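Local coordinates for protein formate-dependent phosphoribosylglycinamide formyltransferase (Mycobacterium tuberculosis H37Rv, PDB 6KHR) that is a member of the ATP-grasp superfamily of proteins, at residues I247-A252 with G291-I296; E256-Q261 with I401-A406. One frame throughout, in Å; residues are numbered along the deposited sequence.

Interaction 1. Residues I247-A252 with G291-I296; sequences IGHRDA and GVELMI
His249 and Glu293 meet through one hydrogen bond, a His-carboxylate pair reaching over one strand of the large antiparallel sheet; both segments lie in the ATP-grasp region of the chain. NE2 of His249 donates to OE2 of Glu293 at 2.9 Å, with an N-H...O angle of 160°, so the bond is nearly straight. The acceptor lies at the edge of the imidazole, 9° from the ring plane, where an N-H on NE2 would point. On the other side OE2 is met from its syn side but somewhat above the carboxylate. Ring and carboxylate are turned almost perpendicular to each other, which excludes any face-to-face stacking, and the two segments bury little surface between them.

The strands that carry the pair are not neighbours. Strand 224-235 runs between 238-252 and 288-297, and the side chains bridge its width: His249 lies against Leu225 and Thr227, with Leu257 and Ser259 of strand 256-261 touching it as well. In Glu293, CG lies beside the backbone N, and a bend at chi2 (-55°) brings the carboxylate nearer the histidine than the direction of CB would suggest. The other carboxylate oxygen is held by the intervening strand, since OE1 of Glu293 is hydrogen-bonded to OG1 of Thr227. With both oxygens engaged, rotation of the carboxylate is restrained; OE1 itself remains 3.8 Å from NE2 of His249.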
loop_
_atom_site.group_PDB
_atom_site.type_symbol
_atom_site.label_atom_id
_atom_site.label_comp_id
_atom_site.label_asym_id
_atom_site.label_seq_id
_atom_site.Cartn_x
_atom_site.Cartn_y
_atom_site.Cartn_z
ATOM N N ILE A 247 -10.462 4.288 -15.225
ATOM C CA ILE A 247 -10.769 3.062 -14.504
ATOM C C ILE A 247 -12.169 2.636 -14.926
ATOM O O ILE A 247 -13.135 3.385 -14.718
ATOM C CB ILE A 247 -10.658 3.260 -12.985
ATOM C CG1 ILE A 247 -9.222 3.576 -12.576
ATOM C CG2 ILE A 247 -11.119 2.013 -12.201
ATOM C CD1 ILE A 247 -9.131 3.871 -11.052
ATOM N N GLY A 248 -12.275 1.459 -15.570
ATOM C CA GLY A 248 -13.573 0.884 -15.895
ATOM C C GLY A 248 -14.117 0.086 -14.720
ATOM O O GLY A 248 -13.364 -0.549 -13.979
ATOM N N HIS A 249 -15.437 0.123 -14.541
ATOM C CA HIS A 249 -16.036 -0.614 -13.432
ATOM C C HIS A 249 -17.474 -0.992 -13.755
ATOM O O HIS A 249 -18.074 -0.502 -14.716
ATOM C CB HIS A 249 -15.969 0.168 -12.110
ATOM C CG HIS A 249 -16.717 1.467 -12.109
ATOM N ND1 HIS A 249 -18.052 1.562 -11.768
ATOM C CD2 HIS A 249 -16.305 2.735 -12.366
ATOM C CE1 HIS A 249 -18.430 2.828 -11.830
ATOM N NE2 HIS A 249 -17.390 3.558 -12.199
ATOM N N ARG A 250 -18.014 -1.896 -12.932
ATOM C CA ARG A 250 -19.333 -2.481 -13.144
ATOM C C ARG A 250 -19.691 -3.402 -11.981
ATOM O O ARG A 250 -18.815 -3.940 -11.294
ATOM C CB ARG A 250 -19.396 -3.261 -14.464
ATOM C CG ARG A 250 -18.972 -4.706 -14.366
ATOM C CD ARG A 250 -19.284 -5.399 -15.659
ATOM N NE ARG A 250 -18.622 -6.691 -15.706
ATOM C CZ ARG A 250 -19.111 -7.799 -15.170
ATOM N NH1 ARG A 250 -20.291 -7.784 -14.553
ATOM N NH2 ARG A 250 -18.415 -8.927 -15.254
ATOM N N ASP A 251 -20.990 -3.627 -11.831
ATOM C CA ASP A 251 -21.565 -4.522 -10.804
ATOM C C ASP A 251 -21.405 -5.953 -11.293
ATOM O O ASP A 251 -21.753 -6.218 -12.402
ATOM C CB ASP A 251 -22.995 -4.125 -10.476
ATOM C CG ASP A 251 -23.038 -2.880 -9.621
ATOM O OD1 ASP A 251 -22.093 -2.665 -8.861
ATOM O OD2 ASP A 251 -24.007 -2.137 -9.729
ATOM N N ALA A 252 -20.911 -6.827 -10.434
ATOM C CA ALA A 252 -20.632 -8.205 -10.852
ATOM C C ALA A 252 -21.606 -9.179 -10.210
ATOM O O ALA A 252 -22.332 -8.790 -9.307
ATOM C CB ALA A 252 -19.223 -8.541 -10.491
ATOM N N GLY A 291 -12.767 11.682 -7.653
ATOM C CA GLY A 291 -13.229 10.648 -8.542
ATOM C C GLY A 291 -14.390 11.184 -9.357
ATOM O O GLY A 291 -15.410 11.613 -8.803
ATOM N N VAL A 292 -14.217 11.197 -10.665
ATOM C CA VAL A 292 -15.224 11.777 -11.544
ATOM C C VAL A 292 -15.867 10.637 -12.298
ATOM O O VAL A 292 -15.182 9.891 -13.013
ATOM C CB VAL A 292 -14.633 12.811 -12.508
ATOM C CG1 VAL A 292 -15.642 13.158 -13.570
ATOM C CG2 VAL A 292 -14.236 14.031 -11.762
ATOM N N GLU A 293 -17.178 10.505 -12.147
ATOM C CA GLU A 293 -17.902 9.395 -12.731
ATOM C C GLU A 293 -18.444 9.773 -14.099
ATOM O O GLU A 293 -19.088 10.819 -14.255
ATOM C CB GLU A 293 -19.020 8.942 -11.795
ATOM C CG GLU A 293 -18.492 8.217 -10.563
ATOM C CD GLU A 293 -17.598 7.014 -10.910
ATOM O OE1 GLU A 293 -16.763 6.623 -10.064
ATOM O OE2 GLU A 293 -17.729 6.449 -12.018
ATOM N N LEU A 294 -18.172 8.920 -15.090
ATOM C CA LEU A 294 -18.606 9.141 -16.462
ATOM C C LEU A 294 -19.252 7.883 -17.047
ATOM O O LEU A 294 -19.012 6.757 -16.608
ATOM C CB LEU A 294 -17.443 9.584 -17.364
ATOM C CG LEU A 294 -16.520 10.676 -16.851
ATOM C CD1 LEU A 294 -15.365 10.831 -17.809
ATOM C CD2 LEU A 294 -17.294 11.951 -16.746
ATOM N N MET A 295 -20.092 8.120 -18.048
ATOM C CA MET A 295 -20.748 7.104 -18.858
ATOM C C MET A 295 -20.295 7.286 -20.296
ATOM O O MET A 295 -20.261 8.405 -20.801
ATOM C CB MET A 295 -22.277 7.227 -18.766
ATOM C CG MET A 295 -22.811 7.073 -17.355
ATOM S SD MET A 295 -24.586 7.386 -17.217
ATOM C CE MET A 295 -24.623 9.145 -16.883
ATOM N N ILE A 296 -19.949 6.194 -20.958
ATOM C CA ILE A 296 -19.292 6.252 -22.257
ATOM C C ILE A 296 -20.009 5.326 -23.217
ATOM O O ILE A 296 -20.346 4.188 -22.872
ATOM C CB ILE A 296 -17.793 5.884 -22.163
ATOM C CG1 ILE A 296 -17.137 6.740 -21.074
ATOM C CG2 ILE A 296 -17.081 6.061 -23.531
ATOM C CD1 ILE A 296 -15.704 7.037 -21.303
#

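Interaction 2. Residues E256-Q261 with I401-A406; sequences ELESWQ and IARERA
Arg403 of helix 399-413 lays its guanidinium on the indole of Trp260 while the guanidinium edge meets the carboxylate of Glu258. This combined cation-pi stack and salt bridge joins a helix to strand 256-261 of the large antiparallel sheet. The planes of guanidinium and indole differ by 3°, and CZ of Arg403 sits 3.7 Å from the centroid of the six-membered ring, close to the ring normal. CD of Arg403 adds an off-centre CH-pi contact to the five-membered ring. A bend at chi3 (65°) in an otherwise extended arginine chain turns the group flat over the ring.

Two donors of Arg403 serve Glu258. NE of Arg403 donates to OE2 of Glu258; the 2.5 Å separation is too short to be relied on. NH2 of Arg403 bonds weakly to OE1 of Glu258 at 3.1 Å. The carboxylate plane is tilted 63° from the guanidinium, so this is not a coplanar fork. Glu258 reaches the arginine on a fully extended chain, CG anti to the backbone N.

Each carboxylate oxygen has a further partner. A water donates both to OE2 of Glu258 (3.0 Å) and to the backbone O of Arg403 (2.9 Å), linking the acid to the helix backbone, and OE1 forms a second salt bridge with NH2 of Arg250. Two arginines thus share a buried acid, which would probably favour its charged form. The indole nitrogen NE1 of Trp260 is satisfied by OE1 of Gln263, beyond the end of the strand.

In the sheet, strand 256-261 runs antiparallel between 238-252 and 346-351; Ala347 of the latter touches both Trp260 and Arg403, where helix 399-413 meets the sheet.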
loop_
_atom_site.group_PDB
_atom_site.type_symbol
_atom_site.label_atom_id
_atom_site.label_comp_id
_atom_site.label_asym_id
_atom_site.label_seq_id
_atom_site.Cartn_x
_atom_site.Cartn_y
_atom_site.Cartn_z
ATOM N N GLU A 256 -20.911 -7.882 -6.104
ATOM C CA GLU A 256 -19.551 -7.370 -5.887
ATOM C C GLU A 256 -19.290 -6.308 -6.931
ATOM O O GLU A 256 -19.918 -6.310 -7.961
ATOM C CB GLU A 256 -18.517 -8.400 -6.320
ATOM C CG GLU A 256 -18.626 -9.763 -5.680
ATOM C CD GLU A 256 -17.575 -10.756 -6.161
ATOM O OE1 GLU A 256 -16.862 -10.440 -7.092
ATOM O OE2 GLU A 256 -17.483 -11.848 -5.603
ATOM N N LEU A 257 -18.365 -5.429 -6.644
ATOM C CA LEU A 257 -17.993 -4.475 -7.667
ATOM C C LEU A 257 -16.704 -4.944 -8.342
ATOM O O LEU A 257 -15.789 -5.438 -7.677
ATOM C CB LEU A 257 -17.847 -3.080 -7.064
ATOM C CG LEU A 257 -17.199 -2.014 -7.954
ATOM C CD1 LEU A 257 -18.082 -1.620 -9.125
ATOM C CD2 LEU A 257 -16.806 -0.791 -7.130
ATOM N N GLU A 258 -16.678 -4.860 -9.672
ATOM C CA GLU A 258 -15.498 -5.156 -10.476
ATOM C C GLU A 258 -14.952 -3.864 -11.067
ATOM O O GLU A 258 -15.708 -3.023 -11.540
ATOM C CB GLU A 258 -15.806 -6.147 -11.603
ATOM C CG GLU A 258 -14.577 -6.515 -12.448
ATOM C CD GLU A 258 -14.889 -7.360 -13.701
ATOM O OE1 GLU A 258 -16.076 -7.548 -14.042
ATOM O OE2 GLU A 258 -13.934 -7.838 -14.356
ATOM N N SER A 259 -13.639 -3.695 -11.020
ATOM C CA SER A 259 -12.999 -2.567 -11.674
ATOM C C SER A 259 -11.734 -3.064 -12.354
ATOM O O SER A 259 -11.277 -4.191 -12.120
ATOM C CB SER A 259 -12.678 -1.433 -10.685
ATOM O OG SER A 259 -11.621 -1.788 -9.809
ATOM N N TRP A 260 -11.157 -2.204 -13.189
ATOM C CA TRP A 260 -9.984 -2.552 -13.978
ATOM C C TRP A 260 -9.417 -1.258 -14.567
ATOM O O TRP A 260 -10.143 -0.274 -14.745
ATOM C CB TRP A 260 -10.328 -3.594 -15.080
ATOM C CG TRP A 260 -11.401 -3.125 -16.066
ATOM C CD1 TRP A 260 -11.199 -2.397 -17.214
ATOM C CD2 TRP A 260 -12.829 -3.326 -15.973
ATOM N NE1 TRP A 260 -12.400 -2.145 -17.842
ATOM C CE2 TRP A 260 -13.418 -2.691 -17.106
ATOM C CE3 TRP A 260 -13.671 -3.963 -15.047
ATOM C CZ2 TRP A 260 -14.807 -2.684 -17.337
ATOM C CZ3 TRP A 260 -15.073 -3.960 -15.284
ATOM C CH2 TRP A 260 -15.611 -3.331 -16.423
ATOM N N GLN A 261 -8.115 -1.285 -14.872
ATOM C CA GLN A 261 -7.338 -0.111 -15.264
ATOM C C GLN A 261 -6.180 -0.591 -16.124
ATOM O O GLN A 261 -5.464 -1.510 -15.706
ATOM C CB GLN A 261 -6.796 0.641 -14.049
ATOM C CG GLN A 261 -6.168 1.961 -14.373
ATOM C CD GLN A 261 -5.443 2.586 -13.181
ATOM O OE1 GLN A 261 -4.709 1.908 -12.453
ATOM N NE2 GLN A 261 -5.647 3.888 -12.978
ATOM N N ILE A 401 -6.562 -10.651 -18.992
ATOM C CA ILE A 401 -6.022 -11.621 -18.051
ATOM C C ILE A 401 -6.191 -11.112 -16.626
ATOM O O ILE A 401 -6.549 -11.871 -15.716
ATOM C CB ILE A 401 -4.549 -11.931 -18.378
ATOM C CG1 ILE A 401 -4.414 -12.525 -19.773
ATOM C CG2 ILE A 401 -3.942 -12.885 -17.346
ATOM C CD1 ILE A 401 -3.060 -12.242 -20.377
ATOM N N ALA A 402 -5.986 -9.813 -16.416
ATOM C CA ALA A 402 -6.077 -9.290 -15.063
ATOM C C ALA A 402 -7.494 -9.432 -14.504
ATOM O O ALA A 402 -7.667 -9.735 -13.315
ATOM C CB ALA A 402 -5.582 -7.851 -15.053
ATOM N N ARG A 403 -8.513 -9.290 -15.350
ATOM C CA ARG A 403 -9.876 -9.499 -14.863
ATOM C C ARG A 403 -10.161 -10.973 -14.605
ATOM O O ARG A 403 -10.825 -11.315 -13.618
ATOM C CB ARG A 403 -10.893 -8.918 -15.843
ATOM C CG ARG A 403 -10.852 -7.416 -15.896
ATOM C CD ARG A 403 -11.765 -6.874 -16.936
ATOM N NE ARG A 403 -13.155 -7.166 -16.608
ATOM C CZ ARG A 403 -14.186 -6.832 -17.377
ATOM N NH1 ARG A 403 -13.989 -6.195 -18.522
ATOM N NH2 ARG A 403 -15.413 -7.141 -17.004
ATOM N N GLU A 404 -9.647 -11.865 -15.462
ATOM C CA GLU A 404 -9.897 -13.287 -15.254
ATOM C C GLU A 404 -9.224 -13.788 -13.973
ATOM O O GLU A 404 -9.817 -14.562 -13.215
ATOM C CB GLU A 404 -9.432 -14.080 -16.467
ATOM C CG GLU A 404 -10.038 -15.479 -16.559
ATOM C CD GLU A 404 -9.078 -16.577 -16.128
ATOM O OE1 GLU A 404 -9.389 -17.767 -16.373
ATOM O OE2 GLU A 404 -8.013 -16.258 -15.548
ATOM N N ARG A 405 -8.001 -13.330 -13.702
ATOM C CA ARG A 405 -7.322 -13.705 -12.465
ATOM C C ARG A 405 -8.056 -13.181 -11.243
ATOM O O ARG A 405 -8.139 -13.876 -10.217
ATOM C CB ARG A 405 -5.899 -13.169 -12.465
ATOM C CG ARG A 405 -5.067 -13.665 -13.558
ATOM C CD ARG A 405 -3.789 -12.866 -13.684
ATOM N NE ARG A 405 -2.808 -13.703 -14.356
ATOM C CZ ARG A 405 -1.566 -13.343 -14.635
ATOM N NH1 ARG A 405 -1.135 -12.146 -14.283
ATOM N NH2 ARG A 405 -0.754 -14.193 -15.247
ATOM N N ALA A 406 -8.555 -11.941 -11.313
ATOM C CA ALA A 406 -9.237 -11.362 -10.161
ATOM C C ALA A 406 -10.540 -12.087 -9.892
ATOM O O ALA A 406 -10.901 -12.316 -8.733
ATOM C CB ALA A 406 -9.475 -9.867 -10.359
HETATM O O HOH W 1 -12.459 -9.329 -12.205
#

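Overall arrangement
Followed from the N terminus, the segments come in the order 247-252, 256-261, 291-296 and 401-406, so the two contacts cross. Interaction 1 closes a loop of 38 residues that includes strand 256-261 and helix 267-284; interaction 2 opens within it and closes 139 residues later, on a helix near the C terminus. Their centres lie 13 Å apart, and the first segments of both are adjacent antiparallel strands, paired by a probable hydrogen bond from Gly248 N to Trp260 O (2.9 Å). Interaction 1 links two strands of that sheet, 238-252 and 288-297, over the one between them, whereas interaction 2 ties the sheet to helix 399-413.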